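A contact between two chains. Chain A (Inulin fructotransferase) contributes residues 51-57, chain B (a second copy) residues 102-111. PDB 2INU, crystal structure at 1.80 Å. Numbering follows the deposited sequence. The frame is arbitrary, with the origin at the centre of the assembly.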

# COMPACT_ATOMS: atom_id res chain seq x y z
N SER A 51 -23.02 22.64 -18.60
CA SER A 51 -23.20 21.53 -19.54
C SER A 51 -22.85 20.15 -18.98
O SER A 51 -21.73 19.93 -18.50
CB SER A 51 -22.34 21.73 -20.78
OG SER A 51 -22.85 22.75 -21.63
N PRO A 52 -23.80 19.21 -19.00
CA PRO A 52 -23.48 17.87 -18.50
C PRO A 52 -22.30 17.26 -19.24
O PRO A 52 -21.64 16.35 -18.76
CB PRO A 52 -24.78 17.11 -18.77
CG PRO A 52 -25.79 18.13 -18.40
CD PRO A 52 -25.25 19.43 -18.99
N ASP A 53 -22.02 17.79 -20.43
CA ASP A 53 -20.92 17.29 -21.24
C ASP A 53 -19.69 18.17 -21.08
O ASP A 53 -18.68 17.99 -21.75
CB ASP A 53 -21.34 17.21 -22.71
CG ASP A 53 -20.59 16.13 -23.47
OD1 ASP A 53 -20.61 14.97 -23.00
OD2 ASP A 53 -20.00 16.44 -24.52
N ALA A 54 -19.79 19.12 -20.16
CA ALA A 54 -18.69 20.03 -19.88
C ALA A 54 -18.64 20.35 -18.39
O ALA A 54 -18.80 21.50 -17.98
CB ALA A 54 -18.85 21.32 -20.69
N ARG A 55 -18.44 19.31 -17.59
CA ARG A 55 -18.34 19.50 -16.15
C ARG A 55 -17.15 18.74 -15.55
O ARG A 55 -17.30 17.72 -14.86
CB ARG A 55 -19.67 19.16 -15.47
CG ARG A 55 -20.71 20.23 -15.80
CD ARG A 55 -21.84 20.37 -14.78
NE ARG A 55 -22.94 19.46 -15.01
CZ ARG A 55 -24.22 19.78 -14.85
NH1 ARG A 55 -24.57 20.99 -14.45
NH2 ARG A 55 -25.17 18.88 -15.09
N PRO A 56 -15.94 19.22 -15.89
CA PRO A 56 -14.57 18.80 -15.53
C PRO A 56 -14.37 18.80 -14.03
O PRO A 56 -13.65 17.95 -13.48
CB PRO A 56 -13.71 19.86 -16.19
CG PRO A 56 -14.43 20.11 -17.45
CD PRO A 56 -15.89 20.17 -17.01
N GLY A 57 -15.00 19.76 -13.37
CA GLY A 57 -14.88 19.87 -11.93
C GLY A 57 -13.85 20.93 -11.64
O GLY A 57 -13.63 21.84 -12.45
N GLY B 102 -31.55 13.56 -18.83
CA GLY B 102 -31.48 14.23 -17.55
C GLY B 102 -30.22 13.93 -16.75
O GLY B 102 -30.13 14.29 -15.58
N TRP B 103 -29.26 13.26 -17.38
CA TRP B 103 -28.00 12.93 -16.71
C TRP B 103 -27.17 14.21 -16.53
O TRP B 103 -27.00 14.99 -17.47
CB TRP B 103 -27.22 11.88 -17.52
CG TRP B 103 -27.54 10.42 -17.16
CD1 TRP B 103 -28.77 9.88 -16.89
CD2 TRP B 103 -26.60 9.34 -17.06
NE1 TRP B 103 -28.65 8.53 -16.63
CE2 TRP B 103 -27.33 8.18 -16.73
CE3 TRP B 103 -25.20 9.24 -17.22
CZ2 TRP B 103 -26.72 6.93 -16.56
CZ3 TRP B 103 -24.60 8.00 -17.05
CH2 TRP B 103 -25.35 6.86 -16.72
N GLN B 104 -26.67 14.43 -15.32
CA GLN B 104 -25.89 15.62 -14.98
C GLN B 104 -24.42 15.56 -15.41
O GLN B 104 -23.71 16.56 -15.37
CB GLN B 104 -26.01 15.89 -13.47
CG GLN B 104 -27.47 16.06 -13.04
CD GLN B 104 -27.68 16.05 -11.54
OE1 GLN B 104 -27.38 17.03 -10.85
NE2 GLN B 104 -28.19 14.93 -11.02
N ASN B 105 -23.99 14.38 -15.83
CA ASN B 105 -22.62 14.16 -16.30
C ASN B 105 -22.66 13.11 -17.41
O ASN B 105 -23.36 12.09 -17.27
CB ASN B 105 -21.74 13.65 -15.15
CG ASN B 105 -21.53 14.68 -14.06
OD1 ASN B 105 -20.70 15.58 -14.19
ND2 ASN B 105 -22.31 14.57 -12.99
N LEU B 106 -21.93 13.36 -18.49
CA LEU B 106 -21.87 12.41 -19.59
C LEU B 106 -20.42 12.06 -19.89
O LEU B 106 -20.14 11.30 -20.82
CB LEU B 106 -22.51 13.03 -20.84
CG LEU B 106 -23.99 13.46 -20.83
CD1 LEU B 106 -24.24 14.41 -21.98
CD2 LEU B 106 -24.89 12.24 -20.91
N GLN B 107 -19.51 12.61 -19.09
CA GLN B 107 -18.08 12.39 -19.31
C GLN B 107 -17.14 12.46 -18.11
O GLN B 107 -17.44 13.07 -17.09
CB GLN B 107 -17.56 13.40 -20.33
CG GLN B 107 -17.88 13.14 -21.78
CD GLN B 107 -17.16 14.12 -22.67
OE1 GLN B 107 -15.93 14.19 -22.65
NE2 GLN B 107 -17.91 14.85 -23.49
N PRO B 108 -15.97 11.82 -18.24
CA PRO B 108 -14.90 11.77 -17.24
C PRO B 108 -14.45 13.19 -16.87
O PRO B 108 -14.61 14.12 -17.68
CB PRO B 108 -13.82 10.98 -17.97
CG PRO B 108 -14.62 9.92 -18.63
CD PRO B 108 -15.83 10.68 -19.18
N GLY B 109 -13.92 13.36 -15.66
CA GLY B 109 -13.51 14.69 -15.22
C GLY B 109 -12.10 14.88 -14.69
O GLY B 109 -11.18 14.12 -15.03
N ALA B 110 -11.93 15.88 -13.83
CA ALA B 110 -10.62 16.21 -13.25
C ALA B 110 -9.75 16.72 -14.38
O ALA B 110 -10.22 17.49 -15.23
CB ALA B 110 -9.99 14.98 -12.59
N SER B 111 -8.48 16.32 -14.41
CA SER B 111 -7.57 16.73 -15.48
C SER B 111 -7.77 15.67 -16.56
O SER B 111 -6.98 14.74 -16.72
CB SER B 111 -6.14 16.76 -14.97
OG SER B 111 -6.10 17.42 -13.72

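Neither stretch forms a helix or strand where they meet; two loops lie against each other. Chain A opens with a type I beta turn from S51(A) to A54(A). The chains run in the same sense along the contact. P52(A) lies nearest N105(B), with CA atoms 4.4 Å apart, D53(A) nearest L106(B), and P56(A) nearest G109(B), with CA atoms 4.3 Å apart.

Two backbone hydrogen bonds join the stretches, and in both a proline of chain A supplies the carbonyl. L106(B) N donates to P52(A) O at 3.0 Å, with an angle of 142° at the hydrogen. A110(B) N donates to P56(A) O at 2.7 Å and 153°. A proline has no amide hydrogen to give, but its carbonyl is free to accept.

Two CA-H...O contacts lie close to the first bond. N105(B) CA lies 3.4 Å from P52(A) O, so this oxygen meets both the CA of one residue and the amide of the next. P52(A) CA in turn lies 3.4 Å from Q104(B) O.

G109(B) packs closely beside the second bond. G109(B) C is 3.6 Å from P56(A) O. An ideal CB on G109(B) would lie 3.0 Å from P56(A) O, a clash, so the absence of a side chain lets the backbones approach here.

Among the side chains, R55(A) makes a forked contact. Its CA-to-CB bond points toward chain B. NE and NH2 of R55(A) both donate to Q104(B) O, at 3.0 Å and 2.8 Å. The oxygen sits at the edge of the guanidinium, near its plane, where the N-H groups point. R55(A) NH2 also comes within 3.5 Å of Q104(B) CB. The polar part of Q104(B) in this contact is its backbone carbonyl; its NE2 is hydrogen-bonded elsewhere in the structure.

D53(A) and Q107(B) form the side-chain to side-chain hydrogen bond. Q107(B) NE2 donates to D53(A) OD1 at 2.7 Å and 161°, a short and nearly straight bond. The CA-to-CB bond of D53(A) points sideways, but the carboxylate end comes nearer to chain B. D53(A) OD1 also lies 3.5 Å from L106(B) CB.

P52(A) adds apolar packing. The CA-to-CB bond of P52(A) points toward chain B, and that of L106(B) points toward chain A. P52(A) CB lies 4.2 Å from L106(B) CD1. P52(A) CB also rests 3.3 Å from W103(B) O. The indole of W103(B) leads away from chain A.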